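Local atomic coordinates of interferon alpha/beta receptor 1 (Mus musculus, PDB entry 3WCY), a protein that pairs with IFNAR2 to form the heterodimeric receptor for type I interferons, whose binding switches on JAK-STAT signalling. Residues D333-T345 against L364-L377. Sequence-based numbering, arbitrary orientation.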
loop_
_atom_site.group_PDB
_atom_site.type_symbol
_atom_site.label_atom_id
_atom_site.label_comp_id
_atom_site.label_asym_id
_atom_site.label_seq_id
_atom_site.Cartn_x
_atom_site.Cartn_y
_atom_site.Cartn_z
ATOM N N ASP A 333 -9.821 -20.882 15.663
ATOM C CA ASP A 333 -10.813 -19.862 16.032
ATOM C C ASP A 333 -11.108 -18.729 15.034
ATOM O O ASP A 333 -12.279 -18.508 14.708
ATOM C CB ASP A 333 -10.554 -19.315 17.445
ATOM C CG ASP A 333 -11.187 -20.140 18.549
ATOM O OD1 ASP A 333 -12.435 -20.126 18.662
ATOM O OD2 ASP A 333 -10.435 -20.766 19.328
ATOM N N GLY A 334 -10.075 -18.005 14.594
ATOM C CA GLY A 334 -10.234 -16.877 13.673
ATOM C C GLY A 334 -9.482 -17.278 12.418
ATOM O O GLY A 334 -8.246 -17.239 12.397
ATOM N N LEU A 335 -10.230 -17.694 11.369
ATOM C CA LEU A 335 -9.702 -17.986 10.029
ATOM C C LEU A 335 -10.768 -17.843 8.925
ATOM O O LEU A 335 -11.964 -17.992 9.194
ATOM C CB LEU A 335 -9.078 -19.404 9.993
ATOM C CG LEU A 335 -7.692 -19.574 10.639
ATOM C CD1 LEU A 335 -7.803 -20.015 12.082
ATOM C CD2 LEU A 335 -6.878 -20.606 9.915
ATOM N N ASN A 336 -10.323 -17.550 7.684
ATOM C CA ASN A 336 -11.186 -17.417 6.502
ATOM C C ASN A 336 -10.939 -18.600 5.563
ATOM O O ASN A 336 -9.784 -18.985 5.342
ATOM C CB ASN A 336 -10.956 -16.081 5.786
ATOM C CG ASN A 336 -12.183 -15.529 5.088
ATOM O OD1 ASN A 336 -13.283 -15.446 5.657
ATOM N ND2 ASN A 336 -12.010 -15.089 3.849
ATOM N N TYR A 337 -12.023 -19.194 5.033
ATOM C CA TYR A 337 -11.942 -20.379 4.173
ATOM C C TYR A 337 -12.471 -20.161 2.752
ATOM O O TYR A 337 -13.271 -19.254 2.519
ATOM C CB TYR A 337 -12.646 -21.575 4.845
ATOM C CG TYR A 337 -12.209 -21.842 6.271
ATOM C CD1 TYR A 337 -12.954 -21.371 7.350
ATOM C CD2 TYR A 337 -11.059 -22.579 6.545
ATOM C CE1 TYR A 337 -12.564 -21.624 8.664
ATOM C CE2 TYR A 337 -10.658 -22.837 7.855
ATOM C CZ TYR A 337 -11.414 -22.356 8.912
ATOM O OH TYR A 337 -11.023 -22.604 10.204
ATOM N N GLU A 338 -12.016 -21.009 1.809
ATOM C CA GLU A 338 -12.403 -20.978 0.399
ATOM C C GLU A 338 -12.714 -22.379 -0.117
ATOM O O GLU A 338 -12.038 -23.331 0.259
ATOM C CB GLU A 338 -11.288 -20.351 -0.457
ATOM C CG GLU A 338 -11.816 -19.529 -1.625
ATOM C CD GLU A 338 -10.828 -19.202 -2.731
ATOM O OE1 GLU A 338 -9.725 -18.692 -2.428
ATOM O OE2 GLU A 338 -11.187 -19.405 -3.914
ATOM N N ILE A 339 -13.726 -22.501 -0.993
ATOM C CA ILE A 339 -14.115 -23.772 -1.604
ATOM C C ILE A 339 -14.041 -23.729 -3.127
ATOM O O ILE A 339 -14.268 -22.680 -3.722
ATOM C CB ILE A 339 -15.453 -24.332 -1.031
ATOM C CG1 ILE A 339 -15.251 -25.713 -0.423
ATOM C CG2 ILE A 339 -16.604 -24.351 -2.030
ATOM C CD1 ILE A 339 -14.908 -25.677 0.989
ATOM N N ILE A 340 -13.674 -24.861 -3.743
ATOM C CA ILE A 340 -13.576 -25.032 -5.191
ATOM C C ILE A 340 -14.239 -26.373 -5.516
ATOM O O ILE A 340 -13.654 -27.431 -5.276
ATOM C CB ILE A 340 -12.105 -24.898 -5.718
ATOM C CG1 ILE A 340 -11.572 -23.449 -5.554
ATOM C CG2 ILE A 340 -11.986 -25.327 -7.185
ATOM C CD1 ILE A 340 -10.045 -23.337 -5.241
ATOM N N PHE A 341 -15.485 -26.324 -6.004
ATOM C CA PHE A 341 -16.245 -27.523 -6.336
ATOM C C PHE A 341 -16.639 -27.635 -7.805
ATOM O O PHE A 341 -16.909 -26.629 -8.462
ATOM C CB PHE A 341 -17.452 -27.707 -5.394
ATOM C CG PHE A 341 -18.584 -26.718 -5.543
ATOM C CD1 PHE A 341 -19.775 -27.090 -6.149
ATOM C CD2 PHE A 341 -18.472 -25.425 -5.045
ATOM C CE1 PHE A 341 -20.823 -26.174 -6.288
ATOM C CE2 PHE A 341 -19.518 -24.510 -5.187
ATOM C CZ PHE A 341 -20.688 -24.893 -5.803
ATOM N N TRP A 342 -16.662 -28.877 -8.317
ATOM C CA TRP A 342 -17.042 -29.193 -9.696
ATOM C C TRP A 342 -17.681 -30.588 -9.802
ATOM O O TRP A 342 -18.012 -31.178 -8.775
ATOM C CB TRP A 342 -15.854 -29.001 -10.667
ATOM C CG TRP A 342 -14.744 -30.005 -10.553
ATOM C CD1 TRP A 342 -14.565 -31.117 -11.321
ATOM C CD2 TRP A 342 -13.601 -29.923 -9.694
ATOM N NE1 TRP A 342 -13.401 -31.757 -10.969
ATOM C CE2 TRP A 342 -12.786 -31.045 -9.972
ATOM C CE3 TRP A 342 -13.197 -29.026 -8.690
ATOM C CZ2 TRP A 342 -11.597 -31.298 -9.279
ATOM C CZ3 TRP A 342 -12.009 -29.267 -8.018
ATOM C CH2 TRP A 342 -11.227 -30.395 -8.309
ATOM N N GLU A 343 -17.878 -31.091 -11.031
ATOM C CA GLU A 343 -18.462 -32.403 -11.318
ATOM C C GLU A 343 -17.464 -33.247 -12.118
ATOM O O GLU A 343 -16.753 -32.712 -12.968
ATOM C CB GLU A 343 -19.769 -32.225 -12.104
ATOM C CG GLU A 343 -20.651 -33.460 -12.161
ATOM C CD GLU A 343 -21.876 -33.336 -13.048
ATOM O OE1 GLU A 343 -21.813 -32.609 -14.067
ATOM O OE2 GLU A 343 -22.890 -34.005 -12.744
ATOM N N ASN A 344 -17.443 -34.569 -11.884
ATOM C CA ASN A 344 -16.533 -35.498 -12.563
ATOM C C ASN A 344 -16.812 -35.702 -14.079
ATOM O O ASN A 344 -16.277 -36.637 -14.688
ATOM C CB ASN A 344 -16.464 -36.826 -11.809
ATOM C CG ASN A 344 -15.080 -37.414 -11.798
ATOM O OD1 ASN A 344 -14.685 -38.149 -12.706
ATOM N ND2 ASN A 344 -14.299 -37.078 -10.785
ATOM N N THR A 345 -17.634 -34.815 -14.684
ATOM C CA THR A 345 -17.997 -34.849 -16.108
ATOM C C THR A 345 -17.824 -33.467 -16.751
ATOM O O THR A 345 -17.611 -33.377 -17.963
ATOM C CB THR A 345 -19.421 -35.396 -16.311
ATOM O OG1 THR A 345 -20.342 -34.600 -15.567
ATOM C CG2 THR A 345 -19.556 -36.878 -15.933
ATOM N N LEU A 364 -27.883 -29.521 -5.368
ATOM C CA LEU A 364 -27.061 -30.266 -6.323
ATOM C C LEU A 364 -27.936 -31.358 -6.966
ATOM O O LEU A 364 -28.903 -31.810 -6.345
ATOM C CB LEU A 364 -25.858 -30.925 -5.628
ATOM C CG LEU A 364 -24.833 -30.023 -4.947
ATOM C CD1 LEU A 364 -24.030 -30.803 -3.958
ATOM C CD2 LEU A 364 -23.881 -29.400 -5.946
ATOM N N GLN A 365 -27.601 -31.781 -8.198
ATOM C CA GLN A 365 -28.334 -32.838 -8.896
ATOM C C GLN A 365 -28.073 -34.170 -8.154
ATOM O O GLN A 365 -26.926 -34.421 -7.778
ATOM C CB GLN A 365 -27.906 -32.902 -10.378
ATOM C CG GLN A 365 -28.811 -33.745 -11.291
ATOM C CD GLN A 365 -30.232 -33.233 -11.457
ATOM O OE1 GLN A 365 -30.498 -32.026 -11.545
ATOM N NE2 GLN A 365 -31.180 -34.154 -11.554
ATOM N N PRO A 366 -29.109 -34.991 -7.847
ATOM C CA PRO A 366 -28.856 -36.232 -7.098
ATOM C C PRO A 366 -28.176 -37.314 -7.932
ATOM O O PRO A 366 -28.148 -37.211 -9.163
ATOM C CB PRO A 366 -30.254 -36.666 -6.625
ATOM C CG PRO A 366 -31.194 -35.571 -7.036
ATOM C CD PRO A 366 -30.541 -34.859 -8.167
ATOM N N LEU A 367 -27.609 -38.339 -7.252
ATOM C CA LEU A 367 -26.911 -39.497 -7.834
ATOM C C LEU A 367 -25.782 -39.114 -8.820
ATOM O O LEU A 367 -25.573 -39.797 -9.826
ATOM C CB LEU A 367 -27.914 -40.495 -8.470
ATOM C CG LEU A 367 -29.004 -41.064 -7.555
ATOM C CD1 LEU A 367 -30.302 -41.275 -8.319
ATOM C CD2 LEU A 367 -28.549 -42.339 -6.869
ATOM N N THR A 368 -25.067 -38.008 -8.526
ATOM C CA THR A 368 -23.968 -37.489 -9.352
ATOM C C THR A 368 -22.720 -37.218 -8.503
ATOM O O THR A 368 -22.839 -36.779 -7.356
ATOM C CB THR A 368 -24.412 -36.273 -10.208
ATOM O OG1 THR A 368 -25.018 -35.287 -9.374
ATOM C CG2 THR A 368 -25.365 -36.655 -11.347
ATOM N N VAL A 369 -21.528 -37.496 -9.066
ATOM C CA VAL A 369 -20.240 -37.340 -8.382
ATOM C C VAL A 369 -19.730 -35.901 -8.456
ATOM O O VAL A 369 -19.557 -35.365 -9.552
ATOM C CB VAL A 369 -19.180 -38.365 -8.876
ATOM C CG1 VAL A 369 -17.879 -38.248 -8.082
ATOM C CG2 VAL A 369 -19.717 -39.796 -8.811
ATOM N N TYR A 370 -19.476 -35.296 -7.279
ATOM C CA TYR A 370 -18.966 -33.933 -7.137
ATOM C C TYR A 370 -17.588 -33.927 -6.476
ATOM O O TYR A 370 -17.396 -34.571 -5.445
ATOM C CB TYR A 370 -19.949 -33.050 -6.350
ATOM C CG TYR A 370 -21.178 -32.647 -7.135
ATOM C CD1 TYR A 370 -21.149 -31.563 -8.008
ATOM C CD2 TYR A 370 -22.384 -33.325 -6.979
ATOM C CE1 TYR A 370 -22.279 -31.186 -8.733
ATOM C CE2 TYR A 370 -23.524 -32.951 -7.691
ATOM C CZ TYR A 370 -23.467 -31.879 -8.568
ATOM O OH TYR A 370 -24.586 -31.498 -9.269
ATOM N N CYS A 371 -16.638 -33.195 -7.074
ATOM C CA CYS A 371 -15.273 -33.069 -6.578
ATOM C C CYS A 371 -15.043 -31.735 -5.887
ATOM O O CYS A 371 -15.170 -30.688 -6.517
ATOM C CB CYS A 371 -14.268 -33.302 -7.698
ATOM S SG CYS A 371 -13.321 -34.834 -7.526
ATOM N N VAL A 372 -14.699 -31.780 -4.588
ATOM C CA VAL A 372 -14.460 -30.587 -3.761
ATOM C C VAL A 372 -12.965 -30.393 -3.448
ATOM O O VAL A 372 -12.216 -31.368 -3.334
ATOM C CB VAL A 372 -15.327 -30.561 -2.463
ATOM C CG1 VAL A 372 -15.618 -29.129 -2.028
ATOM C CG2 VAL A 372 -16.633 -31.338 -2.632
ATOM N N GLN A 373 -12.552 -29.119 -3.314
ATOM C CA GLN A 373 -11.199 -28.674 -2.988
ATOM C C GLN A 373 -11.286 -27.436 -2.106
ATOM O O GLN A 373 -12.143 -26.587 -2.343
ATOM C CB GLN A 373 -10.416 -28.349 -4.259
ATOM C CG GLN A 373 -9.240 -29.276 -4.498
ATOM C CD GLN A 373 -8.243 -28.685 -5.461
ATOM O OE1 GLN A 373 -7.793 -27.541 -5.309
ATOM N NE2 GLN A 373 -7.840 -29.469 -6.450
ATOM N N ALA A 374 -10.420 -27.329 -1.086
ATOM C CA ALA A 374 -10.447 -26.180 -0.176
ATOM C C ALA A 374 -9.084 -25.585 0.163
ATOM O O ALA A 374 -8.067 -26.276 0.123
ATOM C CB ALA A 374 -11.194 -26.531 1.102
ATOM N N ARG A 375 -9.083 -24.291 0.513
ATOM C CA ARG A 375 -7.901 -23.541 0.917
ATOM C C ARG A 375 -8.231 -22.591 2.059
ATOM O O ARG A 375 -9.387 -22.193 2.226
ATOM C CB ARG A 375 -7.242 -22.812 -0.270
ATOM C CG ARG A 375 -6.252 -23.679 -1.069
ATOM C CD ARG A 375 -4.948 -24.009 -0.334
ATOM N NE ARG A 375 -4.125 -22.819 -0.100
ATOM C CZ ARG A 375 -2.950 -22.822 0.523
ATOM N NH1 ARG A 375 -2.436 -23.957 0.981
ATOM N NH2 ARG A 375 -2.278 -21.691 0.688
ATOM N N VAL A 376 -7.213 -22.260 2.864
ATOM C CA VAL A 376 -7.348 -21.382 4.026
ATOM C C VAL A 376 -6.708 -19.995 3.790
ATOM O O VAL A 376 -5.711 -19.890 3.064
ATOM C CB VAL A 376 -6.888 -22.104 5.324
ATOM C CG1 VAL A 376 -5.365 -22.236 5.413
ATOM C CG2 VAL A 376 -7.475 -21.449 6.566
ATOM N N LEU A 377 -7.315 -18.937 4.364
ATOM C CA LEU A 377 -6.852 -17.556 4.203
ATOM C C LEU A 377 -6.689 -16.839 5.542
ATOM O O LEU A 377 -7.646 -16.713 6.305
ATOM C CB LEU A 377 -7.796 -16.764 3.271
ATOM C CG LEU A 377 -7.999 -17.302 1.843
ATOM C CD1 LEU A 377 -9.266 -16.742 1.232
ATOM C CD2 LEU A 377 -6.786 -17.023 0.951
#
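Ile339 meets two side chains of the antiparallel neighbour strand, its CG1 3.8 Å from CG1 of Val372 and its CD1 packed against CB of Ala374. These are the two central strands of the four-stranded sheet in the membrane-proximal fibronectin type-III domain, and this face, which also carries Tyr337 and Phe341, turns inward to the core, where Val323 and Val325 touch Ile339. Toward one end, CG2 of Val376 touches both CD2 of Leu335 and the Tyr337 ring, 3.7 Å from its CE2. At the other, Tyr370 forms a tyrosine corner, its OH accepting a hydrogen bond from Gln365 N, while Trp342 O meets the ring edge near CD1. On the opposite face, Trp342, with CG between backbone N and carbonyl carbon (chi1 71°), folds its indole over CB of Cys371, a CH-pi contact 3.8 Å from the five-membered ring's centroid. Cys371 is disulfide-bonded to Cys393, and Lys349 makes a cation-pi contact with the indole; replacing it by an alanine here is likely to uncover Cys371 and leave Lys349 without its ring. Paired backbone bonds run from Asn336–Leu377 to Trp342–Cys371, that from Gln373 N to Ile340 O being weak, and beyond them Asn344 N reaches Val369 O at 3.2 Å, nearly straight at 169°.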